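Local atomic coordinates of VP4 protein (Tellina virus 1, PDB entry 3P06), a protein that is a serine protease that probably cleaves the viral polyprotein into its final products, captured here as an acyl-enzyme with its own C-terminus. Residues T54-S59 with K73-V78; N1-S6 with V91-P96; L11-M16 with M122-V127; A149-A154 with P181-S186; D65-L70 with S102-A107. All coordinates share one frame; numbering follows the deposited sequence.

Contact 1: residues T54-S59 with K73-V78; sequences TIYGLS and KGAITV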
# COMPACT_ATOMS: atom_id res chain seq x y z
N THR A 54 9.51 -10.13 6.61
CA THR A 54 8.51 -10.02 7.70
C THR A 54 7.60 -8.86 7.33
O THR A 54 8.12 -7.76 7.01
CB THR A 54 9.16 -9.68 9.09
OG1 THR A 54 10.16 -10.63 9.44
CG2 THR A 54 8.10 -9.74 10.18
N ILE A 55 6.27 -9.06 7.32
CA ILE A 55 5.38 -7.98 6.98
C ILE A 55 4.51 -7.73 8.24
O ILE A 55 3.78 -8.62 8.72
CB ILE A 55 4.48 -8.42 5.81
CG1 ILE A 55 5.32 -8.96 4.60
CG2 ILE A 55 3.53 -7.28 5.35
CD1 ILE A 55 4.48 -9.77 3.64
N TYR A 56 4.50 -6.50 8.69
CA TYR A 56 3.74 -6.04 9.84
C TYR A 56 2.55 -5.22 9.39
O TYR A 56 2.57 -4.63 8.33
CB TYR A 56 4.65 -5.11 10.72
CG TYR A 56 5.95 -5.73 11.22
CD1 TYR A 56 6.02 -6.29 12.51
CD2 TYR A 56 7.13 -5.76 10.39
CE1 TYR A 56 7.21 -6.82 13.00
CE2 TYR A 56 8.36 -6.29 10.89
CZ TYR A 56 8.38 -6.83 12.18
OH TYR A 56 9.51 -7.37 12.69
N GLY A 57 1.55 -5.09 10.27
CA GLY A 57 0.46 -4.14 10.07
C GLY A 57 -0.77 -4.90 9.52
O GLY A 57 -1.77 -4.28 9.23
N LEU A 58 -0.69 -6.23 9.39
CA LEU A 58 -1.79 -7.05 8.85
C LEU A 58 -2.81 -7.42 9.89
O LEU A 58 -2.48 -7.46 11.05
CB LEU A 58 -1.24 -8.35 8.23
CG LEU A 58 -0.12 -8.08 7.24
CD1 LEU A 58 0.40 -9.41 6.63
CD2 LEU A 58 -0.56 -7.07 6.11
N SER A 59 -4.04 -7.78 9.46
CA SER A 59 -5.04 -8.24 10.41
C SER A 59 -5.46 -9.65 10.02
O SER A 59 -4.98 -10.16 9.01
CB SER A 59 -6.23 -7.29 10.45
OG SER A 59 -7.15 -7.66 9.45
N LYS A 73 12.08 -10.05 1.04
CA LYS A 73 13.21 -10.51 1.89
C LYS A 73 13.43 -9.64 3.12
O LYS A 73 13.94 -10.13 4.10
CB LYS A 73 14.50 -10.63 1.06
CG LYS A 73 14.20 -11.41 -0.22
CD LYS A 73 15.41 -11.89 -0.92
CE LYS A 73 16.03 -10.82 -1.78
NZ LYS A 73 17.36 -11.37 -2.21
N GLY A 74 13.04 -8.38 3.08
CA GLY A 74 13.27 -7.50 4.23
C GLY A 74 11.99 -7.30 5.08
O GLY A 74 11.01 -8.09 4.97
N ALA A 75 11.98 -6.26 5.91
CA ALA A 75 10.80 -5.96 6.75
C ALA A 75 9.94 -4.93 6.01
O ALA A 75 10.50 -4.00 5.40
CB ALA A 75 11.23 -5.45 8.13
N ILE A 76 8.62 -5.12 6.00
CA ILE A 76 7.71 -4.15 5.37
C ILE A 76 6.64 -3.94 6.44
O ILE A 76 6.21 -4.91 7.07
CB ILE A 76 7.02 -4.69 4.10
CG1 ILE A 76 8.00 -4.95 2.94
CG2 ILE A 76 5.83 -3.71 3.63
CD1 ILE A 76 8.52 -3.68 2.21
N THR A 77 6.26 -2.69 6.71
CA THR A 77 5.15 -2.41 7.60
C THR A 77 4.14 -1.69 6.74
O THR A 77 4.55 -0.78 6.04
CB THR A 77 5.59 -1.49 8.75
OG1 THR A 77 6.64 -2.17 9.45
CG2 THR A 77 4.38 -1.16 9.77
N VAL A 78 2.85 -2.11 6.77
CA VAL A 78 1.81 -1.47 6.00
C VAL A 78 1.11 -0.54 6.96
O VAL A 78 0.57 -1.01 7.99
CB VAL A 78 0.88 -2.56 5.39
CG1 VAL A 78 -0.05 -1.98 4.44
CG2 VAL A 78 1.79 -3.55 4.54
O HOH W 1 -1.50 -1.36 9.65
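Thr54, Ile55 and Tyr56 pair in parallel with Ala75, Ile76 and Thr77, joining the two strands of a beta-alpha-beta unit whose connection runs through the short helix 64-67. The strand axes come within 4.6 Å of each other and are inclined by 17°. Four backbone bonds zip the pair together, running from Thr54 N on Gly74 O, through Ile76 N on Thr54 O and Tyr56 N on Ile76 O, to Val78 N on Tyr56 O. Three of the acceptors (Thr54 O, Ile76 O and Tyr56 O) also receive a CA-H group, Ala75 CA lying 3.2 Å from Thr54 O.

The face carrying Ile55 and Ile76 is the tightly packed one. Ile55 CG2, anti to its backbone N, lies beside Val78 CG2 at 4.2 Å, the two side chains pointing the same way. Ile76 leads away from this pair and packs on Ala107, Ala110 and Asp111 of helix 104-111.

The other face is looser and partly open to solvent around Thr54, Tyr56 and Ala75. Chi1 (-57°) sets Tyr56 CG beside the backbone N, and the ring, turned by chi2, has its edge toward the partner strand: CD2 lies 3.5 Å from Ile76 O, in the ring plane, and CE2 meets Ala75 CB at 4.1 Å. Thr77 OG1 approaches CD2 obliquely, while its hydrogen bonds go to Gly32 O and Leu34 N. At Gly57 the chain turns a corner and direct pairing gives way to water, a single molecule that donates to Gly57 O and, at 2.7 Å, to Val78 O.

Contact 2: residues N1-S6 with V91-P96; sequences NGVELS and VPDNQP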
# COMPACT_ATOMS: atom_id res chain seq x y z
N ASN A 1 -4.70 13.76 15.56
CA ASN A 1 -3.37 13.33 16.09
C ASN A 1 -2.74 12.30 15.18
O ASN A 1 -3.43 11.45 14.61
CB ASN A 1 -3.44 12.78 17.50
CG ASN A 1 -2.93 13.73 18.55
OD1 ASN A 1 -2.00 13.39 19.31
ND2 ASN A 1 -3.57 14.92 18.67
N GLY A 2 -1.42 12.42 15.00
CA GLY A 2 -0.66 11.48 14.17
C GLY A 2 0.82 11.75 14.34
O GLY A 2 1.26 12.68 15.06
N VAL A 3 1.62 10.98 13.63
CA VAL A 3 3.05 11.10 13.71
C VAL A 3 3.59 11.27 12.28
O VAL A 3 3.13 10.57 11.35
CB VAL A 3 3.61 9.83 14.40
CG1 VAL A 3 5.16 9.87 14.53
CG2 VAL A 3 3.04 9.75 15.84
N GLU A 4 4.55 12.18 12.09
CA GLU A 4 5.20 12.31 10.82
C GLU A 4 6.52 11.55 10.85
O GLU A 4 7.35 11.80 11.73
CB GLU A 4 5.54 13.76 10.50
CG GLU A 4 6.08 13.89 9.07
CD GLU A 4 7.40 14.66 8.96
OE1 GLU A 4 7.42 15.65 8.18
OE2 GLU A 4 8.44 14.29 9.62
N LEU A 5 6.77 10.69 9.86
CA LEU A 5 7.93 9.79 9.90
C LEU A 5 8.71 9.96 8.60
O LEU A 5 8.11 10.13 7.53
CB LEU A 5 7.47 8.31 10.03
CG LEU A 5 6.45 7.98 11.12
CD1 LEU A 5 5.99 6.57 11.00
CD2 LEU A 5 7.11 8.22 12.54
N SER A 6 10.05 9.94 8.68
CA SER A 6 10.90 9.78 7.50
C SER A 6 10.70 8.37 7.06
O SER A 6 10.85 7.49 7.86
CB SER A 6 12.39 9.85 7.88
OG SER A 6 12.66 11.15 8.26
N VAL A 91 1.21 9.45 9.57
CA VAL A 91 0.46 8.26 9.97
C VAL A 91 -0.53 8.76 11.04
O VAL A 91 -0.13 9.31 12.08
CB VAL A 91 1.43 7.18 10.54
CG1 VAL A 91 0.68 5.90 11.04
CG2 VAL A 91 2.47 6.75 9.45
N PRO A 92 -1.82 8.56 10.79
CA PRO A 92 -2.82 9.07 11.76
C PRO A 92 -2.86 8.12 12.96
O PRO A 92 -2.50 6.93 12.83
CB PRO A 92 -4.14 9.03 10.98
CG PRO A 92 -3.89 7.77 9.98
CD PRO A 92 -2.41 7.92 9.59
N ASP A 93 -3.27 8.64 14.12
CA ASP A 93 -3.41 7.82 15.31
C ASP A 93 -4.72 6.99 15.18
O ASP A 93 -4.80 5.91 15.71
CB ASP A 93 -3.51 8.71 16.52
CG ASP A 93 -2.15 9.14 17.05
OD1 ASP A 93 -1.08 8.68 16.54
OD2 ASP A 93 -2.17 9.95 18.01
N ASN A 94 -5.70 7.51 14.45
CA ASN A 94 -6.91 6.77 14.20
C ASN A 94 -6.76 5.93 12.96
O ASN A 94 -6.74 6.43 11.85
CB ASN A 94 -8.14 7.69 14.19
CG ASN A 94 -8.65 7.96 15.63
OD1 ASN A 94 -9.75 7.55 16.00
ND2 ASN A 94 -7.81 8.59 16.46
N GLN A 95 -6.64 4.62 13.19
CA GLN A 95 -6.23 3.72 12.11
C GLN A 95 -7.30 2.64 11.84
O GLN A 95 -7.79 2.00 12.75
CB GLN A 95 -4.95 3.05 12.51
CG GLN A 95 -3.84 4.05 12.69
CD GLN A 95 -2.48 3.41 12.98
OE1 GLN A 95 -2.33 2.17 12.95
NE2 GLN A 95 -1.49 4.26 13.29
N PRO A 96 -7.67 2.48 10.59
CA PRO A 96 -8.64 1.41 10.27
C PRO A 96 -7.97 0.02 10.16
O PRO A 96 -6.77 -0.14 9.89
CB PRO A 96 -9.18 1.83 8.92
CG PRO A 96 -7.98 2.48 8.25
CD PRO A 96 -7.26 3.24 9.39
O HOH W 2 -6.12 10.45 13.72
O HOH W 3 0.89 11.20 18.12
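Backbone bonds between Val3 and Val91 anchor the N-terminal strand antiparallel to strand 88-92. Val91 N donates to Val3 O at 2.8 Å with an almost straight N-H...O angle of 175°, and Val3 N returns the bond to Val91 O. Next to this hydrogen-bonded pair, Gly2 and Pro92 form a non-hydrogen-bonded pair whose CA atoms close to 4.0 Å. Beyond the strand end, Asp93 N still reaches Asn1 O at 2.9 Å.

Side-chain contact at this end sets a carboxylate oxygen against carbon: Asp93 OD2 lies 3.1 Å from Asn1 CB, with the carboxylate and amide planes 43° apart. Water extends the pairing, one molecule donating to Asn1 O and accepting from Asn94 N. Inside segment 91-96, Gln95 NE2 donates to Pro92 O and so ties the loop back to the strand; Gln95 is held further by His37 O and Lys39 N.

Apolar contact is slight, consisting of Leu5 CD1 against Val91 CG2 at 3.9 Å.

Strand 2-6 is an outermost strand of a four-stranded antiparallel sheet within the chain. Pro92 and Gln95 pack on Pro80, and Val91 on Leu79, both in strand 75-81 of the larger mixed sheet.

Contact 3: residues L11-M16 with M122-V127; sequences LLPVLM and MVTGAV. With SO4 (sulfate ion), chain B.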
# COMPACT_ATOMS: atom_id res chain seq x y z
N LEU A 11 2.99 3.61 -2.06
CA LEU A 11 1.65 3.93 -1.68
C LEU A 11 0.64 2.92 -2.30
O LEU A 11 0.82 2.46 -3.40
CB LEU A 11 1.29 5.32 -2.23
CG LEU A 11 1.89 6.43 -1.33
CD1 LEU A 11 1.72 7.72 -2.06
CD2 LEU A 11 1.19 6.45 0.00
N LEU A 12 -0.44 2.65 -1.59
CA LEU A 12 -1.49 1.79 -2.14
C LEU A 12 -2.85 2.37 -1.72
O LEU A 12 -3.03 2.79 -0.58
CB LEU A 12 -1.34 0.31 -1.67
CG LEU A 12 -1.44 0.12 -0.15
CD1 LEU A 12 -2.69 -0.71 0.16
CD2 LEU A 12 -0.19 -0.62 0.47
N PRO A 13 -3.80 2.38 -2.64
CA PRO A 13 -5.15 2.88 -2.33
C PRO A 13 -5.99 1.86 -1.55
O PRO A 13 -5.83 0.66 -1.74
CB PRO A 13 -5.76 3.16 -3.73
CG PRO A 13 -5.16 2.13 -4.60
CD PRO A 13 -3.69 1.96 -4.06
N VAL A 14 -6.84 2.34 -0.65
CA VAL A 14 -7.81 1.50 0.03
C VAL A 14 -9.18 2.13 -0.05
O VAL A 14 -9.31 3.34 -0.21
CB VAL A 14 -7.46 1.22 1.54
CG1 VAL A 14 -6.15 0.53 1.61
CG2 VAL A 14 -7.47 2.60 2.40
N LEU A 15 -10.21 1.31 0.07
CA LEU A 15 -11.59 1.76 0.10
C LEU A 15 -12.23 1.41 1.44
O LEU A 15 -11.89 0.38 2.00
CB LEU A 15 -12.38 1.09 -1.02
CG LEU A 15 -11.86 1.34 -2.44
CD1 LEU A 15 -12.81 0.56 -3.39
CD2 LEU A 15 -11.86 2.81 -2.80
N MSE A 16 -13.14 2.25 1.93
CA MSE A 16 -13.78 2.11 3.24
C MSE A 16 -15.25 2.30 3.08
O MSE A 16 -15.69 3.23 2.39
CB MSE A 16 -13.26 3.12 4.27
CG MSE A 16 -11.84 2.75 4.72
SE MSE A 16 -10.68 4.18 5.43
CE MSE A 16 -10.62 5.30 3.80
N MSE A 122 0.83 5.25 -7.18
CA MSE A 122 0.22 4.34 -6.22
C MSE A 122 0.15 2.99 -6.90
O MSE A 122 0.08 2.92 -8.16
CB MSE A 122 -1.19 4.80 -5.86
CG MSE A 122 -1.18 6.19 -5.17
SE MSE A 122 -3.04 6.54 -4.57
CE MSE A 122 -2.79 5.66 -2.85
N VAL A 123 0.13 1.93 -6.11
CA VAL A 123 0.11 0.61 -6.74
C VAL A 123 -0.97 -0.28 -6.10
O VAL A 123 -1.09 -0.29 -4.89
CB VAL A 123 1.53 -0.01 -6.61
CG1 VAL A 123 1.51 -1.49 -7.03
CG2 VAL A 123 2.59 0.82 -7.46
N THR A 124 -1.75 -1.01 -6.87
CA THR A 124 -2.74 -1.93 -6.25
C THR A 124 -2.65 -3.30 -6.92
O THR A 124 -2.51 -3.39 -8.15
CB THR A 124 -4.25 -1.35 -6.31
OG1 THR A 124 -5.15 -2.14 -5.50
CG2 THR A 124 -4.80 -1.38 -7.71
N GLY A 125 -2.86 -4.35 -6.12
CA GLY A 125 -3.08 -5.68 -6.65
C GLY A 125 -2.52 -6.76 -5.73
O GLY A 125 -1.62 -6.49 -4.94
N ALA A 126 -3.05 -7.96 -5.85
CA ALA A 126 -2.62 -9.11 -5.10
C ALA A 126 -1.52 -9.76 -5.95
O ALA A 126 -1.44 -9.53 -7.15
CB ALA A 126 -3.79 -10.07 -4.89
N VAL A 127 -0.67 -10.56 -5.33
CA VAL A 127 0.46 -11.16 -6.05
C VAL A 127 0.38 -12.65 -5.89
O VAL A 127 0.14 -13.14 -4.78
CB VAL A 127 1.87 -10.62 -5.59
CG1 VAL A 127 3.08 -11.35 -6.31
CG2 VAL A 127 1.94 -9.08 -5.77
S SO4 B . -7.62 -4.47 -6.69
O1 SO4 B . -6.22 -4.76 -6.87
O2 SO4 B . -7.92 -3.25 -7.44
O3 SO4 B . -8.36 -5.59 -7.23
O4 SO4 B . -8.07 -4.34 -5.33
O HOH W 4 -5.02 -1.39 -3.00
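The methyl group of Met122, a selenomethionine here, is driven against the peptide link between Leu12 and Pro13. Its CE sits 3.4 Å from Pro13 N and 3.5 Å from Leu12 C, so a flexible side chain touches backbone at a point where proline has no N-H to offer. The bend at chi3 (88°) brings CE to this place. Nearer the main chain, Met122 CG packs on Leu11 CB at 3.9 Å. Pro13 and Met122 slide past each other in opposite directions, CB of the proline lying 4.0 Å from CE.

One direct backbone hydrogen bond joins the segments, from Val123 N to Leu11 O at 2.8 Å. The carbonyl oxygen of the same residue, Val123 O, is met by carbon: Leu12 CB comes within 3.3 Å and Pro13 CD lies slightly farther off. Pro13 CG then reaches Thr124 CB at 4.0 Å, the two side chains crossing at about a right angle.

Thr124 OG1, anti to its backbone N, is hydrogen-bonded to Lys141 NZ. A sulfate, probably from the crystallisation liquor, lies next to it and is bound by Lys141 NZ and the backbone N atoms of Leu136 and Leu137. Thr124 also touches Ser102. Strand 9-18 thus backs the segment that borders the predicted nucleophile and lysine, an arrangement consistent with the serine-lysine dyad of birnavirus VP4 proteases.

Contact 4: residues A149-A154 with P181-S186; sequences AGIGLA and PMVTFS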
# COMPACT_ATOMS: atom_id res chain seq x y z
N ALA A 149 -6.53 12.69 -5.62
CA ALA A 149 -5.26 13.05 -4.99
C ALA A 149 -4.27 13.57 -6.03
O ALA A 149 -3.17 14.07 -5.68
CB ALA A 149 -4.64 11.81 -4.22
N GLY A 150 -4.60 13.43 -7.32
CA GLY A 150 -3.70 13.87 -8.38
C GLY A 150 -2.44 13.01 -8.59
O GLY A 150 -1.35 13.52 -8.88
N ILE A 151 -2.57 11.69 -8.45
CA ILE A 151 -1.40 10.84 -8.60
C ILE A 151 -1.77 9.64 -9.48
O ILE A 151 -2.91 9.23 -9.49
CB ILE A 151 -0.87 10.40 -7.21
CG1 ILE A 151 0.41 9.55 -7.29
CG2 ILE A 151 -2.01 9.59 -6.39
CD1 ILE A 151 1.12 9.34 -5.82
N GLY A 152 -0.84 9.13 -10.26
CA GLY A 152 -1.07 7.91 -11.07
C GLY A 152 -1.27 6.61 -10.26
O GLY A 152 -0.79 6.46 -9.12
N LEU A 153 -1.92 5.63 -10.89
CA LEU A 153 -2.10 4.35 -10.23
C LEU A 153 -1.62 3.26 -11.19
O LEU A 153 -1.99 3.31 -12.35
CB LEU A 153 -3.58 4.15 -9.98
CG LEU A 153 -3.93 2.76 -9.40
CD1 LEU A 153 -3.38 2.51 -7.98
CD2 LEU A 153 -5.45 2.50 -9.39
N ALA A 154 -0.83 2.30 -10.69
CA ALA A 154 -0.42 1.13 -11.45
C ALA A 154 -1.24 -0.03 -10.96
O ALA A 154 -1.48 -0.17 -9.75
CB ALA A 154 1.05 0.82 -11.26
N PRO A 181 4.56 18.62 -4.39
CA PRO A 181 5.38 18.28 -3.22
C PRO A 181 4.81 17.19 -2.30
O PRO A 181 5.57 16.52 -1.59
CB PRO A 181 5.51 19.64 -2.45
CG PRO A 181 4.50 20.56 -3.06
CD PRO A 181 4.36 20.08 -4.50
N MSE A 182 3.51 17.00 -2.33
CA MSE A 182 2.83 16.19 -1.29
C MSE A 182 1.47 15.75 -1.83
O MSE A 182 0.89 16.47 -2.65
CB MSE A 182 2.63 17.05 -0.06
CG MSE A 182 1.90 16.45 1.15
SE MSE A 182 1.22 17.95 2.32
CE MSE A 182 2.53 19.37 2.06
N VAL A 183 1.01 14.58 -1.39
CA VAL A 183 -0.33 14.12 -1.66
C VAL A 183 -0.99 13.95 -0.32
O VAL A 183 -0.35 13.56 0.69
CB VAL A 183 -0.42 12.76 -2.53
CG1 VAL A 183 -0.09 13.05 -4.00
CG2 VAL A 183 0.51 11.63 -2.01
N THR A 184 -2.28 14.26 -0.27
CA THR A 184 -2.96 14.00 0.98
C THR A 184 -4.18 13.06 0.74
O THR A 184 -4.69 12.99 -0.38
CB THR A 184 -3.36 15.29 1.64
OG1 THR A 184 -4.37 15.88 0.83
CG2 THR A 184 -2.16 16.26 1.71
N PHE A 185 -4.63 12.38 1.80
CA PHE A 185 -5.72 11.41 1.68
C PHE A 185 -6.64 11.57 2.86
O PHE A 185 -6.20 12.10 3.89
CB PHE A 185 -5.17 10.00 1.68
CG PHE A 185 -4.16 9.76 0.63
CD1 PHE A 185 -4.55 9.48 -0.70
CD2 PHE A 185 -2.80 9.83 0.95
CE1 PHE A 185 -3.58 9.27 -1.72
CE2 PHE A 185 -1.81 9.58 -0.06
CZ PHE A 185 -2.22 9.32 -1.39
N SER A 186 -7.92 11.16 2.73
CA SER A 186 -8.88 11.12 3.83
C SER A 186 -8.55 9.94 4.74
O SER A 186 -7.98 8.91 4.29
CB SER A 186 -10.33 10.92 3.32
OG SER A 186 -10.89 12.15 2.90
O HOH W 5 -3.37 15.33 -2.73
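Ala149 and Ile151 stand before and after Gly150, where helix 138-149 closes in a Schellman motif, and both pack against Val183 of the edge strand 183-184. Gly150 has a positive phi of 72°, and this reversal leads the chain away from the helix axis towards strand 153-155, so that Ile151 follows Ala149 onto Val183.

From Val183 CB, which points at the helix end, the side chain forks. CG1, beside the backbone N and anti to the carbonyl carbon (chi1 -75°), makes the contact: it lies 3.7 Å from Ala149 O and 4.2 Å from Ile151 CB, bridging Ala149 and the chain that follows Gly150. Val183 CG2, between the backbone N and the carbonyl carbon, turns instead to its own segment and meets Phe185 CZ at 3.6 Å. Phe120 and Trp178 pack on the same valine from the surrounding loops.

Polar contact is made through water. One molecule donates to Ala149 O and accepts from Thr184 N at 2.9 Å, while Lys180 NZ gives Ala149 O a second hydrogen bond. Backbone bonding to Ala84 ties Val183 into the sheet. Phe185 reaches back to the helix end, in contact with Met122 and Val145, and its CE1 stops 3.7 Å from Ala149 CB, which approaches the ring obliquely.

Contact 5: residues D65-L70 with S102-A107; sequences DEAEKL and SWEAAA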
# COMPACT_ATOMS: atom_id res chain seq x y z
N ASP A 65 -1.67 -16.91 4.37
CA ASP A 65 -1.03 -17.93 3.52
C ASP A 65 -0.51 -17.34 2.20
O ASP A 65 0.57 -17.71 1.76
CB ASP A 65 -2.02 -19.08 3.18
CG ASP A 65 -2.38 -19.94 4.41
OD1 ASP A 65 -1.71 -19.81 5.46
OD2 ASP A 65 -3.35 -20.75 4.35
N GLU A 66 -1.29 -16.47 1.55
CA GLU A 66 -0.82 -15.79 0.35
C GLU A 66 0.27 -14.74 0.70
O GLU A 66 1.20 -14.58 -0.06
CB GLU A 66 -1.99 -15.09 -0.38
CG GLU A 66 -1.66 -14.59 -1.79
CD GLU A 66 -2.82 -13.74 -2.44
OE1 GLU A 66 -4.01 -14.08 -2.25
OE2 GLU A 66 -2.51 -12.75 -3.14
N ALA A 67 0.12 -14.01 1.80
CA ALA A 67 1.17 -13.09 2.26
C ALA A 67 2.52 -13.85 2.48
O ALA A 67 3.59 -13.32 2.14
CB ALA A 67 0.73 -12.33 3.56
N GLU A 68 2.46 -15.07 3.06
CA GLU A 68 3.70 -15.85 3.36
C GLU A 68 4.41 -16.36 2.09
O GLU A 68 5.57 -16.76 2.16
CB GLU A 68 3.41 -17.03 4.29
CG GLU A 68 3.18 -16.62 5.70
CD GLU A 68 2.53 -17.74 6.50
OE1 GLU A 68 2.02 -18.72 5.92
OE2 GLU A 68 2.47 -17.61 7.73
N LYS A 69 3.73 -16.32 0.94
CA LYS A 69 4.36 -16.78 -0.30
C LYS A 69 5.01 -15.64 -1.08
O LYS A 69 5.57 -15.88 -2.14
CB LYS A 69 3.35 -17.51 -1.15
CG LYS A 69 3.02 -18.91 -0.59
CD LYS A 69 2.09 -19.68 -1.50
CE LYS A 69 0.63 -19.50 -1.08
NZ LYS A 69 -0.19 -20.74 -1.32
N LEU A 70 4.93 -14.40 -0.56
CA LEU A 70 5.51 -13.25 -1.24
C LEU A 70 7.05 -13.28 -1.25
O LEU A 70 7.66 -13.70 -0.27
CB LEU A 70 5.00 -11.91 -0.64
CG LEU A 70 3.51 -11.67 -0.79
CD1 LEU A 70 2.98 -10.50 0.13
CD2 LEU A 70 3.21 -11.43 -2.26
N SER A 102 -4.83 -6.74 -1.60
CA SER A 102 -4.46 -5.79 -2.64
C SER A 102 -3.25 -4.83 -2.31
O SER A 102 -2.85 -4.03 -3.15
CB SER A 102 -5.70 -4.98 -2.98
OG SER A 102 -5.92 -4.05 -1.89
N TRP A 103 -2.68 -4.94 -1.10
CA TRP A 103 -1.47 -4.21 -0.64
C TRP A 103 -0.20 -4.96 -1.10
O TRP A 103 0.92 -4.44 -1.01
CB TRP A 103 -1.44 -4.12 0.91
CG TRP A 103 -1.62 -5.47 1.56
CD1 TRP A 103 -2.80 -6.05 1.97
CD2 TRP A 103 -0.60 -6.42 1.84
NE1 TRP A 103 -2.56 -7.28 2.49
CE2 TRP A 103 -1.21 -7.54 2.40
CE3 TRP A 103 0.82 -6.41 1.65
CZ2 TRP A 103 -0.46 -8.70 2.81
CZ3 TRP A 103 1.57 -7.56 2.05
CH2 TRP A 103 0.92 -8.71 2.58
N GLU A 104 -0.36 -6.18 -1.61
CA GLU A 104 0.84 -7.03 -1.89
C GLU A 104 1.73 -6.52 -3.01
O GLU A 104 2.94 -6.68 -2.92
CB GLU A 104 0.42 -8.47 -2.21
CG GLU A 104 -0.30 -9.14 -1.05
CD GLU A 104 -0.69 -10.60 -1.35
OE1 GLU A 104 -0.93 -10.93 -2.56
OE2 GLU A 104 -0.75 -11.43 -0.38
N ALA A 105 1.15 -6.03 -4.11
CA ALA A 105 1.98 -5.48 -5.18
C ALA A 105 2.84 -4.29 -4.65
O ALA A 105 4.02 -4.24 -4.95
CB ALA A 105 1.16 -5.06 -6.40
N ALA A 106 2.26 -3.39 -3.85
CA ALA A 106 3.02 -2.28 -3.26
C ALA A 106 4.17 -2.79 -2.32
O ALA A 106 5.30 -2.28 -2.35
CB ALA A 106 2.07 -1.33 -2.46
N ALA A 107 3.85 -3.76 -1.48
CA ALA A 107 4.81 -4.33 -0.52
C ALA A 107 5.96 -5.02 -1.29
O ALA A 107 7.13 -4.91 -0.88
CB ALA A 107 4.13 -5.34 0.36
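Glu66, Ala67 and Leu70 meet Trp103 and Glu104 where the crossover helix 64-67 of a beta-alpha-beta unit faces the start of helix 104-111, just after the predicted nucleophile Ser102. A type I turn from Ala67 to Leu70 brings the leucine round to the same side.

Both glutamates are extended beyond CG but leave their backbones differently: Glu66 has CG anti to the backbone N, Glu104 has it anti to the carbonyl carbon. Their chains cross, and the carboxylate planes stand 74° apart. Glu66 OE2 comes to 2.5 Å from Glu104 OE1, a separation at which one of the acids probably holds a proton. Glu104 is gripped further, OE1 by Val127 N and OE2 by Asn101 ND2.

Trp103 CG takes the crowded position between the backbone N and the carbonyl carbon (chi1 52°). Its indole meets Ala67 at the edge, CB lying in the ring plane 3.8 Å from CH2, while Glu104 CG lies 3.7 Å above the plane of the Trp103 ring, over one face and offset toward the rim. Ile55 and Leu58 add further packing around the indole.

Leu70 packs on both Trp103 and Glu104, crossing the latter at about a right angle. Its CD1 is 3.7 Å from both Trp103 CH2 and Glu104 CG.

How the contacts relate
Contacts 1, 3 and 5 touch one another beside the predicted active site, the Val78 side chain of contact 1 about 9 Å from that of Ser102. The centres of contacts 1 and 5 are about 9 Å apart, with Ile55 CD1 lying 3.9 Å from Leu70 CD1; those of contacts 3 and 5 are about 11 Å apart, Gly125 O lying 2.9 Å from Ala105 N. Contact 5 carries Ser102, whose OG is covalently linked to Ala194 C, and contact 3 carries Thr124, whose side chain is about 3 Å from that of Lys141. Contact 4 joins contact 3 through Met122, which pairs with Gly152 and Ala154. Contact 2 lies away from the site, touching contact 3 where Pro96 meets Met16.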